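Local coordinates for protein flavoenzyme PA4991 (Pseudomonas aeruginosa PAO1, PDB 5EZ7) that binds one FAD per subunit and probably works as an FAD-dependent oxidoreductase of the DAO family, its physiological substrate still unknown, at residues A[66-74]-A[325-333]; A[75-83]-A[151-160]. One frame throughout, in Å; residues are numbered along the deposited sequence.

Contact 1: A[66-74]-A[325-333]; sequences TGASEAIAD and LLRPDNAFL
S69 and D329 come within 5.1 Å at their CA atoms, where the loop leading into the short helix 70-73 passes the turn that precedes strand 332-336, with A68 beside R327 and A71 beside N330. A polar link joins them: S69 OG donates to D329 OD2 at 2.7 Å. It meets that oxygen on the anti side, 27° out of the carboxylate plane. A chi1 of -151° swings the hydroxyl roughly opposite the backbone N of S69 and over to the carboxylate. D329 is the centre of an inverse gamma turn, and its CB packs on I72 CG2 at 3.6 Å, the two side chains crossing at a slant. Thus one aspartate offers a carboxylate oxygen to the serine and its methylene to the isoleucine three residues on. N330 works with both ends of its amide. Its ND2 divides between two carbonyls, A68 O across the contact at 3.2 Å and R327 O in its own segment at 3.3 Å, both weak bonds. Its OD1 lies 3.3 Å from the methyl A71 CB and also takes a weak hydrogen bond from R356. A68, which is poorly ordered, lies with its CB 4.2 Å from R327 CB. Helix 350-364 packs alongside, D352 touching A71 and binding A331 N, while I72 rests on H54 and L349 near the FAD; beyond the turn, strand 332-336 pairs antiparallel with strand 339-343 at the edge of the six-stranded, Rossmann-type sheet.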
ATOM      1  N   THR A  66     -22.888  -8.219  -1.848  1.00108.45           N
ATOM      2  CA  THR A  66     -21.790  -7.284  -2.076  1.00104.88           C
ATOM      3  C   THR A  66     -22.001  -5.947  -1.344  1.00109.45           C
ATOM      4  O   THR A  66     -21.490  -4.935  -1.797  1.00112.77           O
ATOM      5  CB  THR A  66     -21.566  -7.048  -3.604  1.00102.83           C
ATOM      6  OG1 THR A  66     -20.359  -6.300  -3.831  1.00 92.02           O
ATOM      7  CG2 THR A  66     -22.798  -6.346  -4.285  1.00103.83           C
ATOM      8  N   GLY A  67     -22.727  -5.945  -0.217  1.00112.42           N
ATOM      9  CA  GLY A  67     -22.999  -4.717   0.564  1.00111.86           C
ATOM     10  C   GLY A  67     -21.738  -3.976   1.010  1.00109.98           C
ATOM     11  O   GLY A  67     -21.421  -2.910   0.470  1.00110.55           O
ATOM     12  N   ALA A  68     -21.028  -4.542   1.992  1.00108.63           N
ATOM     13  CA  ALA A  68     -19.678  -4.082   2.394  1.00102.47           C
ATOM     14  C   ALA A  68     -18.660  -4.369   1.278  1.00100.70           C
ATOM     15  O   ALA A  68     -17.900  -3.484   0.854  1.00101.96           O
ATOM     16  CB  ALA A  68     -19.247  -4.761   3.697  1.00100.01           C
ATOM     17  N   SER A  69     -18.698  -5.604   0.778  1.00 97.08           N
ATOM     18  CA  SER A  69     -17.858  -6.054  -0.341  1.00 93.44           C
ATOM     19  C   SER A  69     -18.062  -5.299  -1.689  1.00 90.02           C
ATOM     20  O   SER A  69     -17.413  -5.657  -2.682  1.00 87.89           O
ATOM     21  CB  SER A  69     -18.036  -7.581  -0.541  1.00 95.17           C
ATOM     22  OG  SER A  69     -16.873  -8.191  -1.074  1.00 94.25           O
ATOM     23  N   GLU A  70     -18.940  -4.283  -1.740  1.00 84.81           N
ATOM     24  CA  GLU A  70     -19.045  -3.417  -2.929  1.00 81.84           C
ATOM     25  C   GLU A  70     -17.776  -2.593  -3.145  1.00 74.08           C
ATOM     26  O   GLU A  70     -17.351  -2.434  -4.291  1.00 75.06           O
ATOM     27  CB  GLU A  70     -20.272  -2.469  -2.890  1.00 84.96           C
ATOM     28  CG  GLU A  70     -20.897  -2.186  -4.268  1.00 88.34           C
ATOM     29  CD  GLU A  70     -22.421  -2.059  -4.240  1.00 92.99           C
ATOM     30  OE1 GLU A  70     -22.925  -1.095  -3.624  1.00 92.21           O
ATOM     31  OE2 GLU A  70     -23.123  -2.917  -4.837  1.00 95.94           O
ATOM     32  N   ALA A  71     -17.179  -2.077  -2.060  1.00 65.09           N
ATOM     33  CA  ALA A  71     -16.103  -1.094  -2.182  1.00 58.28           C
ATOM     34  C   ALA A  71     -14.888  -1.693  -2.896  1.00 54.70           C
ATOM     35  O   ALA A  71     -14.428  -1.155  -3.894  1.00 52.99           O
ATOM     36  CB  ALA A  71     -15.730  -0.544  -0.823  1.00 57.14           C
ATOM     37  N   ILE A  72     -14.416  -2.837  -2.409  1.00 52.05           N
ATOM     38  CA  ILE A  72     -13.325  -3.580  -3.049  1.00 49.76           C
ATOM     39  C   ILE A  72     -13.600  -4.019  -4.506  1.00 48.78           C
ATOM     40  O   ILE A  72     -12.697  -3.962  -5.335  1.00 46.87           O
ATOM     41  CB  ILE A  72     -12.889  -4.802  -2.188  1.00 49.01           C
ATOM     42  CG1 ILE A  72     -11.572  -5.387  -2.666  1.00 47.15           C
ATOM     43  CG2 ILE A  72     -13.933  -5.899  -2.196  1.00 52.06           C
ATOM     44  CD1 ILE A  72     -10.406  -4.483  -2.407  1.00 45.78           C
ATOM     45  N   ALA A  73     -14.829  -4.427  -4.809  1.00 49.71           N
ATOM     46  CA  ALA A  73     -15.197  -4.976  -6.147  1.00 51.47           C
ATOM     47  C   ALA A  73     -14.973  -3.996  -7.314  1.00 50.76           C
ATOM     48  O   ALA A  73     -14.670  -4.391  -8.451  1.00 50.01           O
ATOM     49  CB  ALA A  73     -16.657  -5.426  -6.140  1.00 54.07           C
ATOM     50  N   ASP A  74     -15.113  -2.715  -7.004  1.00 49.36           N
ATOM     51  CA  ASP A  74     -14.922  -1.651  -7.968  1.00 48.72           C
ATOM     52  C   ASP A  74     -13.461  -1.146  -8.079  1.00 46.00           C
ATOM     53  O   ASP A  74     -13.172  -0.293  -8.912  1.00 46.17           O
ATOM     54  CB  ASP A  74     -15.859  -0.498  -7.589  1.00 49.33           C
ATOM     55  CG  ASP A  74     -16.174   0.399  -8.761  1.00 51.35           C
ATOM     56  OD1 ASP A  74     -16.623  -0.122  -9.809  1.00 53.07           O
ATOM     57  OD2 ASP A  74     -15.957   1.628  -8.645  1.00 50.64           O
ATOM     58  N   LEU A 325     -15.995   0.022  15.062  1.00 48.04           N
ATOM     59  CA  LEU A 325     -17.110  -0.131  14.120  1.00 50.74           C
ATOM     60  C   LEU A 325     -16.606  -0.200  12.666  1.00 51.43           C
ATOM     61  O   LEU A 325     -16.395   0.823  12.056  1.00 52.64           O
ATOM     62  CB  LEU A 325     -18.127   1.006  14.336  1.00 50.77           C
ATOM     63  CG  LEU A 325     -19.491   0.956  13.646  1.00 51.81           C
ATOM     64  CD1 LEU A 325     -20.138  -0.400  13.805  1.00 53.12           C
ATOM     65  CD2 LEU A 325     -20.437   2.015  14.205  1.00 52.11           C
ATOM     66  N   LEU A 326     -16.405  -1.414  12.147  1.00 54.69           N
ATOM     67  CA  LEU A 326     -15.850  -1.676  10.801  1.00 57.59           C
ATOM     68  C   LEU A 326     -16.879  -2.223   9.843  1.00 60.99           C
ATOM     69  O   LEU A 326     -17.783  -2.939  10.252  1.00 65.14           O
ATOM     70  CB  LEU A 326     -14.802  -2.809  10.820  1.00 58.73           C
ATOM     71  CG  LEU A 326     -13.338  -2.608  11.161  1.00 59.02           C
ATOM     72  CD1 LEU A 326     -13.221  -2.347  12.629  1.00 61.68           C
ATOM     73  CD2 LEU A 326     -12.528  -3.853  10.818  1.00 60.33           C
ATOM     74  N   ARG A 327     -16.667  -1.953   8.557  1.00 61.57           N
ATOM     75  CA  ARG A 327     -17.208  -2.749   7.458  1.00 63.88           C
ATOM     76  C   ARG A 327     -16.015  -3.455   6.807  1.00 62.52           C
ATOM     77  O   ARG A 327     -15.072  -2.785   6.387  1.00 62.27           O
ATOM     78  CB  ARG A 327     -17.894  -1.836   6.446  1.00 65.37           C
ATOM     79  CG  ARG A 327     -19.238  -1.329   6.914  1.00 65.90           C
ATOM     80  CD  ARG A 327     -19.903  -0.491   5.855  1.00 66.79           C
ATOM     81  NE  ARG A 327     -21.303  -0.272   6.203  1.00 71.11           N
ATOM     82  CZ  ARG A 327     -22.251   0.165   5.367  1.00 72.52           C
ATOM     83  NH1 ARG A 327     -21.967   0.469   4.099  1.00 72.73           N
ATOM     84  NH2 ARG A 327     -23.501   0.314   5.809  1.00 73.99           N
ATOM     85  N   PRO A 328     -16.022  -4.794   6.734  1.00 61.76           N
ATOM     86  CA  PRO A 328     -14.818  -5.512   6.304  1.00 58.00           C
ATOM     87  C   PRO A 328     -14.067  -5.122   4.996  1.00 56.41           C
ATOM     88  O   PRO A 328     -12.902  -4.683   5.087  1.00 55.03           O
ATOM     89  CB  PRO A 328     -15.284  -6.964   6.287  1.00 60.46           C
ATOM     90  CG  PRO A 328     -16.205  -7.016   7.454  1.00 63.51           C
ATOM     91  CD  PRO A 328     -16.963  -5.705   7.419  1.00 64.95           C
ATOM     92  N   ASP A 329     -14.643  -5.258   3.798  1.00 55.36           N
ATOM     93  CA  ASP A 329     -13.810  -4.976   2.572  1.00 51.97           C
ATOM     94  C   ASP A 329     -13.816  -3.481   2.235  1.00 45.67           C
ATOM     95  O   ASP A 329     -14.079  -3.089   1.099  1.00 42.04           O
ATOM     96  CB  ASP A 329     -14.291  -5.777   1.348  1.00 56.64           C
ATOM     97  CG  ASP A 329     -14.320  -7.303   1.579  1.00 59.64           C
ATOM     98  OD1 ASP A 329     -13.360  -7.844   2.154  1.00 58.67           O
ATOM     99  OD2 ASP A 329     -15.301  -7.970   1.144  1.00 64.93           O
ATOM    100  N   ASN A 330     -13.551  -2.658   3.254  1.00 42.87           N
ATOM    101  CA  ASN A 330     -13.620  -1.172   3.172  1.00 40.47           C
ATOM    102  C   ASN A 330     -12.451  -0.561   3.896  1.00 36.95           C
ATOM    103  O   ASN A 330     -11.860  -1.183   4.796  1.00 37.07           O
ATOM    104  CB  ASN A 330     -14.887  -0.611   3.807  1.00 41.85           C
ATOM    105  CG  ASN A 330     -16.145  -1.082   3.121  1.00 44.32           C
ATOM    106  OD1 ASN A 330     -16.699  -0.375   2.281  1.00 44.27           O
ATOM    107  ND2 ASN A 330     -16.603  -2.283   3.471  1.00 45.09           N
ATOM    108  N   ALA A 331     -12.102   0.654   3.498  1.00 33.73           N
ATOM    109  CA  ALA A 331     -11.170   1.440   4.258  1.00 31.24           C
ATOM    110  C   ALA A 331     -11.856   1.749   5.574  1.00 30.78           C
ATOM    111  O   ALA A 331     -13.071   1.659   5.664  1.00 30.20           O
ATOM    112  CB  ALA A 331     -10.846   2.732   3.517  1.00 31.18           C
ATOM    113  N   PHE A 332     -11.069   2.058   6.595  1.00 30.01           N
ATOM    114  CA  PHE A 332     -11.595   2.495   7.898  1.00 30.34           C
ATOM    115  C   PHE A 332     -11.210   3.980   8.175  1.00 29.62           C
ATOM    116  O   PHE A 332     -10.038   4.395   8.000  1.00 28.00           O
ATOM    117  CB  PHE A 332     -11.063   1.571   9.005  1.00 30.23           C
ATOM    118  CG  PHE A 332     -11.423   2.020  10.393  1.00 31.12           C
ATOM    119  CD1 PHE A 332     -10.651   2.964  11.063  1.00 29.86           C
ATOM    120  CD2 PHE A 332     -12.582   1.552  11.012  1.00 32.97           C
ATOM    121  CE1 PHE A 332     -11.026   3.386  12.324  1.00 30.83           C
ATOM    122  CE2 PHE A 332     -12.964   2.010  12.267  1.00 33.32           C
ATOM    123  CZ  PHE A 332     -12.178   2.907  12.927  1.00 31.88           C
ATOM    124  N   LEU A 333     -12.183   4.757   8.624  1.00 30.61           N
ATOM    125  CA  LEU A 333     -11.953   6.122   9.053  1.00 30.98           C
ATOM    126  C   LEU A 333     -12.722   6.437  10.307  1.00 32.33           C
ATOM    127  O   LEU A 333     -13.854   6.029  10.442  1.00 33.27           O
ATOM    128  CB  LEU A 333     -12.384   7.085   7.964  1.00 31.63           C
ATOM    129  CG  LEU A 333     -12.073   8.579   8.155  1.00 31.40           C
ATOM    130  CD1 LEU A 333     -10.614   8.872   8.330  1.00 30.58           C
ATOM    131  CD2 LEU A 333     -12.569   9.317   6.935  1.00 32.15           C
TER

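Contact 2: A[75-83]-A[151-160]; sequences MPRRWRACL and TEIVFDVPDL
P76, in the first turn of helix 75-82, sets its ring against the start of the second segment, P76 CB lying 3.7 Å from T151 O. The carbonyl of P76 is met by a methyl as well, I153 CD1 lying 3.6 Å from P76 O. With its CG1 anti to the carbonyl carbon (chi1 -44°), I153 sends this methyl into the helix surface, where it also reaches the backbone N of R80. The same I153 CD1 is 3.9 Å from W79 CB. The six-membered ring of W79 turns an edge to the face of F155, a T-shaped pair with centroids 5.3 Å apart and planes at 67°; W79 CE3 does the touching, offset toward the rim of the phenyl. A second part of the indole edge, W79 CZ3, is met near the ring plane by L160 CD2 at 3.7 Å, while NE1 is hydrogen-bonded to A348 O, a backbone atom of an FAD-binding residue. The helix thus packs across strand 153-155 at 51° between their N-to-C directions, with I153 and F155, alternate residues of the strand, both pointing at it. That strand is the middle one of a three-stranded antiparallel sheet, between strands 52-53 and 96-98, and the chain runs on from it through D156, the N-cap, into helix 157-168, which supplies L160. R80 runs past the strand: R80 CB is 4.2 Å from I153 CD1, and the guanidinium forms a salt bridge with E99. Further along, L83 and F155 come at each other from opposite directions, L83 CD2 lying 3.8 Å from F155 CE2, and L96 of strand 96-98 packs against both residues.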
ATOM      1  N   MET A  75     -12.532  -1.677  -7.275  1.00 43.96           N
ATOM      2  CA  MET A  75     -11.170  -1.134  -7.241  1.00 40.85           C
ATOM      3  C   MET A  75     -10.384  -1.371  -8.548  1.00 39.78           C
ATOM      4  O   MET A  75      -9.904  -0.409  -9.119  1.00 37.22           O
ATOM      5  CB  MET A  75     -10.419  -1.594  -5.996  1.00 40.09           C
ATOM      6  CG  MET A  75     -10.843  -0.899  -4.691  1.00 40.77           C
ATOM      7  SD  MET A  75     -10.823   0.933  -4.656  1.00 40.24           S
ATOM      8  CE  MET A  75     -12.573   1.267  -4.664  1.00 43.01           C
ATOM      9  N   PRO A  76     -10.327  -2.613  -9.076  1.00 40.38           N
ATOM     10  CA  PRO A  76      -9.593  -2.763 -10.358  1.00 40.55           C
ATOM     11  C   PRO A  76     -10.065  -1.809 -11.473  1.00 40.89           C
ATOM     12  O   PRO A  76      -9.232  -1.218 -12.142  1.00 40.46           O
ATOM     13  CB  PRO A  76      -9.804  -4.244 -10.746  1.00 41.85           C
ATOM     14  CG  PRO A  76     -10.246  -4.913  -9.484  1.00 42.05           C
ATOM     15  CD  PRO A  76     -11.013  -3.865  -8.704  1.00 41.89           C
ATOM     16  N   ARG A  77     -11.364  -1.618 -11.643  1.00 41.88           N
ATOM     17  CA  ARG A  77     -11.836  -0.638 -12.632  1.00 44.08           C
ATOM     18  C   ARG A  77     -11.312   0.775 -12.307  1.00 42.00           C
ATOM     19  O   ARG A  77     -10.716   1.450 -13.137  1.00 41.62           O
ATOM     20  CB  ARG A  77     -13.364  -0.650 -12.706  1.00 46.78           C
ATOM     21  CG  ARG A  77     -13.971   0.274 -13.756  1.00 50.10           C
ATOM     22  CD  ARG A  77     -15.489   0.412 -13.571  1.00 52.84           C
ATOM     23  NE  ARG A  77     -15.856   1.056 -12.302  1.00 52.21           N
ATOM     24  CZ  ARG A  77     -15.804   2.369 -12.057  1.00 52.87           C
ATOM     25  NH1 ARG A  77     -15.411   3.221 -12.994  1.00 54.40           N
ATOM     26  NH2 ARG A  77     -16.142   2.859 -10.861  1.00 51.89           N
ATOM     27  N   ARG A  78     -11.515   1.209 -11.079  1.00 41.00           N
ATOM     28  CA  ARG A  78     -11.038   2.529 -10.681  1.00 40.72           C
ATOM     29  C   ARG A  78      -9.522   2.773 -10.872  1.00 39.35           C
ATOM     30  O   ARG A  78      -9.136   3.808 -11.380  1.00 39.30           O
ATOM     31  CB  ARG A  78     -11.496   2.836  -9.265  1.00 40.79           C
ATOM     32  CG  ARG A  78     -13.003   3.125  -9.231  1.00 43.55           C
ATOM     33  CD  ARG A  78     -13.530   3.478  -7.847  1.00 43.08           C
ATOM     34  NE  ARG A  78     -12.973   4.715  -7.336  1.00 41.80           N
ATOM     35  CZ  ARG A  78     -13.216   5.189  -6.116  1.00 41.63           C
ATOM     36  NH1 ARG A  78     -14.017   4.518  -5.282  1.00 41.46           N
ATOM     37  NH2 ARG A  78     -12.643   6.333  -5.715  1.00 39.95           N
ATOM     38  N   TRP A  79      -8.681   1.802 -10.531  1.00 38.68           N
ATOM     39  CA  TRP A  79      -7.234   1.946 -10.698  1.00 38.00           C
ATOM     40  C   TRP A  79      -6.826   1.922 -12.152  1.00 40.63           C
ATOM     41  O   TRP A  79      -5.987   2.710 -12.573  1.00 41.30           O
ATOM     42  CB  TRP A  79      -6.494   0.840  -9.969  1.00 36.22           C
ATOM     43  CG  TRP A  79      -6.489   0.986  -8.513  1.00 32.61           C
ATOM     44  CD1 TRP A  79      -7.504   0.765  -7.694  1.00 32.95           C
ATOM     45  CD2 TRP A  79      -5.387   1.333  -7.701  1.00 31.05           C
ATOM     46  NE1 TRP A  79      -7.132   0.953  -6.398  1.00 31.65           N
ATOM     47  CE2 TRP A  79      -5.824   1.308  -6.378  1.00 29.97           C
ATOM     48  CE3 TRP A  79      -4.060   1.675  -7.964  1.00 31.09           C
ATOM     49  CZ2 TRP A  79      -5.004   1.611  -5.312  1.00 29.12           C
ATOM     50  CZ3 TRP A  79      -3.231   1.968  -6.896  1.00 29.48           C
ATOM     51  CH2 TRP A  79      -3.709   1.918  -5.582  1.00 29.00           C
ATOM     52  N   ARG A  80      -7.456   1.037 -12.917  1.00 43.78           N
ATOM     53  CA  ARG A  80      -7.303   1.003 -14.376  1.00 46.33           C
ATOM     54  C   ARG A  80      -7.599   2.360 -15.004  1.00 44.87           C
ATOM     55  O   ARG A  80      -6.769   2.905 -15.730  1.00 45.02           O
ATOM     56  CB  ARG A  80      -8.203  -0.092 -14.997  1.00 50.59           C
ATOM     57  CG  ARG A  80      -8.225  -0.175 -16.533  1.00 54.57           C
ATOM     58  CD  ARG A  80      -7.084  -0.991 -17.116  1.00 56.43           C
ATOM     59  NE  ARG A  80      -7.219  -2.410 -16.791  1.00 59.90           N
ATOM     60  CZ  ARG A  80      -6.343  -3.370 -17.125  1.00 62.87           C
ATOM     61  NH1 ARG A  80      -5.229  -3.105 -17.828  1.00 62.71           N
ATOM     62  NH2 ARG A  80      -6.581  -4.624 -16.741  1.00 64.62           N
ATOM     63  N   ALA A  81      -8.757   2.926 -14.698  1.00 43.67           N
ATOM     64  CA  ALA A  81      -9.112   4.221 -15.260  1.00 43.18           C
ATOM     65  C   ALA A  81      -7.982   5.246 -15.087  1.00 41.30           C
ATOM     66  O   ALA A  81      -7.711   6.029 -15.983  1.00 42.22           O
ATOM     67  CB  ALA A  81     -10.389   4.730 -14.631  1.00 43.09           C
ATOM     68  N   CYS A  82      -7.302   5.221 -13.946  1.00 38.87           N
ATOM     69  CA  CYS A  82      -6.267   6.226 -13.665  1.00 38.74           C
ATOM     70  C   CYS A  82      -5.095   6.170 -14.600  1.00 38.82           C
ATOM     71  O   CYS A  82      -4.401   7.169 -14.759  1.00 37.80           O
ATOM     72  CB  CYS A  82      -5.756   6.139 -12.220  1.00 37.09           C
ATOM     73  SG  CYS A  82      -7.089   6.389 -11.023  1.00 37.28           S
ATOM     74  N   LEU A  83      -4.879   5.013 -15.214  1.00 40.35           N
ATOM     75  CA  LEU A  83      -3.771   4.850 -16.129  1.00 42.40           C
ATOM     76  C   LEU A  83      -4.017   5.445 -17.486  1.00 45.83           C
ATOM     77  O   LEU A  83      -3.102   5.475 -18.309  1.00 45.85           O
ATOM     78  CB  LEU A  83      -3.426   3.384 -16.296  1.00 43.28           C
ATOM     79  CG  LEU A  83      -2.922   2.648 -15.055  1.00 41.49           C
ATOM     80  CD1 LEU A  83      -2.602   1.236 -15.486  1.00 41.68           C
ATOM     81  CD2 LEU A  83      -1.701   3.317 -14.444  1.00 40.14           C
ATOM     82  N   THR A 151      -9.550  -9.724 -13.596  1.00 51.48           N
ATOM     83  CA  THR A 151      -9.531  -8.284 -13.910  1.00 51.17           C
ATOM     84  C   THR A 151      -8.575  -7.537 -13.010  1.00 48.04           C
ATOM     85  O   THR A 151      -8.228  -6.408 -13.300  1.00 48.69           O
ATOM     86  CB  THR A 151     -10.925  -7.607 -13.730  1.00 52.43           C
ATOM     87  OG1 THR A 151     -11.365  -7.732 -12.358  1.00 51.06           O
ATOM     88  CG2 THR A 151     -11.962  -8.214 -14.700  1.00 54.87           C
ATOM     89  N   GLU A 152      -8.203  -8.151 -11.896  1.00 46.32           N
ATOM     90  CA  GLU A 152      -7.210  -7.606 -10.988  1.00 45.06           C
ATOM     91  C   GLU A 152      -5.892  -7.264 -11.708  1.00 42.63           C
ATOM     92  O   GLU A 152      -5.551  -7.875 -12.692  1.00 43.26           O
ATOM     93  CB  GLU A 152      -6.965  -8.594  -9.839  1.00 46.45           C
ATOM     94  CG  GLU A 152      -8.197  -8.929  -8.986  1.00 48.65           C
ATOM     95  CD  GLU A 152      -7.876  -9.796  -7.754  1.00 49.90           C
ATOM     96  OE1 GLU A 152      -8.829 -10.059  -6.949  1.00 51.40           O
ATOM     97  OE2 GLU A 152      -6.686 -10.188  -7.569  1.00 47.22           O
ATOM     98  N   ILE A 153      -5.181  -6.267 -11.202  1.00 40.37           N
ATOM     99  CA  ILE A 153      -4.030  -5.663 -11.870  1.00 39.90           C
ATOM    100  C   ILE A 153      -2.900  -5.745 -10.894  1.00 36.74           C
ATOM    101  O   ILE A 153      -3.154  -5.699  -9.671  1.00 36.11           O
ATOM    102  CB  ILE A 153      -4.171  -4.131 -12.053  1.00 42.00           C
ATOM    103  CG1 ILE A 153      -5.537  -3.698 -12.535  1.00 45.77           C
ATOM    104  CG2 ILE A 153      -3.140  -3.593 -13.032  1.00 43.77           C
ATOM    105  CD1 ILE A 153      -5.799  -2.226 -12.235  1.00 45.56           C
ATOM    106  N   VAL A 154      -1.663  -5.761 -11.397  1.00 34.12           N
ATOM    107  CA  VAL A 154      -0.483  -5.654 -10.520  1.00 32.44           C
ATOM    108  C   VAL A 154       0.416  -4.491 -10.885  1.00 32.03           C
ATOM    109  O   VAL A 154       0.962  -4.453 -11.977  1.00 31.80           O
ATOM    110  CB  VAL A 154       0.365  -6.924 -10.537  1.00 31.82           C
ATOM    111  CG1 VAL A 154       1.491  -6.819  -9.513  1.00 29.70           C
ATOM    112  CG2 VAL A 154      -0.527  -8.135 -10.290  1.00 32.33           C
ATOM    113  N   PHE A 155       0.595  -3.593  -9.916  1.00 32.10           N
ATOM    114  CA  PHE A 155       1.267  -2.312 -10.093  1.00 33.53           C
ATOM    115  C   PHE A 155       2.701  -2.466  -9.658  1.00 32.99           C
ATOM    116  O   PHE A 155       2.962  -3.191  -8.738  1.00 31.60           O
ATOM    117  CB  PHE A 155       0.607  -1.198  -9.232  1.00 33.69           C
ATOM    118  CG  PHE A 155      -0.419  -0.376  -9.962  1.00 35.09           C
ATOM    119  CD1 PHE A 155      -1.663  -0.892 -10.246  1.00 36.02           C
ATOM    120  CD2 PHE A 155      -0.141   0.922 -10.376  1.00 35.55           C
ATOM    121  CE1 PHE A 155      -2.628  -0.146 -10.946  1.00 36.28           C
ATOM    122  CE2 PHE A 155      -1.096   1.666 -11.083  1.00 36.61           C
ATOM    123  CZ  PHE A 155      -2.335   1.120 -11.381  1.00 36.54           C
ATOM    124  N   ASP A 156       3.611  -1.777 -10.328  1.00 35.21           N
ATOM    125  CA  ASP A 156       4.972  -1.531  -9.817  1.00 36.94           C
ATOM    126  C   ASP A 156       4.832  -0.414  -8.775  1.00 34.16           C
ATOM    127  O   ASP A 156       4.701   0.769  -9.132  1.00 34.10           O
ATOM    128  CB  ASP A 156       5.922  -1.085 -10.962  1.00 41.29           C
ATOM    129  CG  ASP A 156       7.346  -0.733 -10.472  1.00 45.23           C
ATOM    130  OD1 ASP A 156       7.644  -1.005  -9.291  1.00 49.96           O
ATOM    131  OD2 ASP A 156       8.175  -0.201 -11.266  1.00 47.84           O
ATOM    132  N   VAL A 157       4.846  -0.791  -7.507  1.00 31.40           N
ATOM    133  CA  VAL A 157       4.530   0.141  -6.419  1.00 29.85           C
ATOM    134  C   VAL A 157       5.548   1.274  -6.273  1.00 29.45           C
ATOM    135  O   VAL A 157       5.160   2.425  -6.172  1.00 29.65           O
ATOM    136  CB  VAL A 157       4.264  -0.553  -5.063  1.00 28.74           C
ATOM    137  CG1 VAL A 157       3.968   0.475  -3.986  1.00 27.95           C
ATOM    138  CG2 VAL A 157       3.060  -1.490  -5.181  1.00 29.88           C
ATOM    139  N   PRO A 158       6.843   0.963  -6.280  1.00 29.38           N
ATOM    140  CA  PRO A 158       7.773   2.095  -6.263  1.00 29.10           C
ATOM    141  C   PRO A 158       7.499   3.173  -7.354  1.00 29.77           C
ATOM    142  O   PRO A 158       7.597   4.372  -7.079  1.00 30.06           O
ATOM    143  CB  PRO A 158       9.128   1.454  -6.501  1.00 29.51           C
ATOM    144  CG  PRO A 158       8.949  -0.022  -6.289  1.00 30.07           C
ATOM    145  CD  PRO A 158       7.505  -0.347  -6.112  1.00 29.31           C
ATOM    146  N   ASP A 159       7.183   2.743  -8.566  1.00 29.84           N
ATOM    147  CA  ASP A 159       6.833   3.662  -9.630  1.00 31.05           C
ATOM    148  C   ASP A 159       5.466   4.379  -9.409  1.00 30.28           C
ATOM    149  O   ASP A 159       5.277   5.509  -9.841  1.00 28.46           O
ATOM    150  CB  ASP A 159       6.832   2.919 -10.939  1.00 32.90           C
ATOM    151  CG  ASP A 159       6.838   3.835 -12.107  1.00 35.71           C
ATOM    152  OD1 ASP A 159       7.786   4.666 -12.186  1.00 35.70           O
ATOM    153  OD2 ASP A 159       5.869   3.754 -12.918  1.00 37.80           O
ATOM    154  N   LEU A 160       4.538   3.707  -8.720  1.00 29.62           N
ATOM    155  CA  LEU A 160       3.264   4.318  -8.317  1.00 29.35           C
ATOM    156  C   LEU A 160       3.461   5.469  -7.339  1.00 29.12           C
ATOM    157  O   LEU A 160       2.853   6.565  -7.459  1.00 27.66           O
ATOM    158  CB  LEU A 160       2.359   3.275  -7.695  1.00 28.78           C
ATOM    159  CG  LEU A 160       1.083   3.789  -7.025  1.00 29.31           C
ATOM    160  CD1 LEU A 160       0.156   4.550  -7.988  1.00 30.00           C
ATOM    161  CD2 LEU A 160       0.394   2.599  -6.402  1.00 29.11           C
TER

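Overall arrangement
Contacts 1 and 2 lie end to end along 66-83: helix 75-82 comes next in the chain after helix 70-73, yet the two contacts, with centres 18 Å apart, do not otherwise touch. In sequence, 75-83 and 151-160 both fall between the two segments of contact 1. Contact 1 is partly buried, contact 2 buried. Both come close to the cofactor: the side chain of I72 is about 6 Å from FAD and that of W79 about 7 Å. Each also has a side chain near an FAD-binding residue, I72 about 4 Å from A348 and W79 about 4 Å from L347, side chain to side chain.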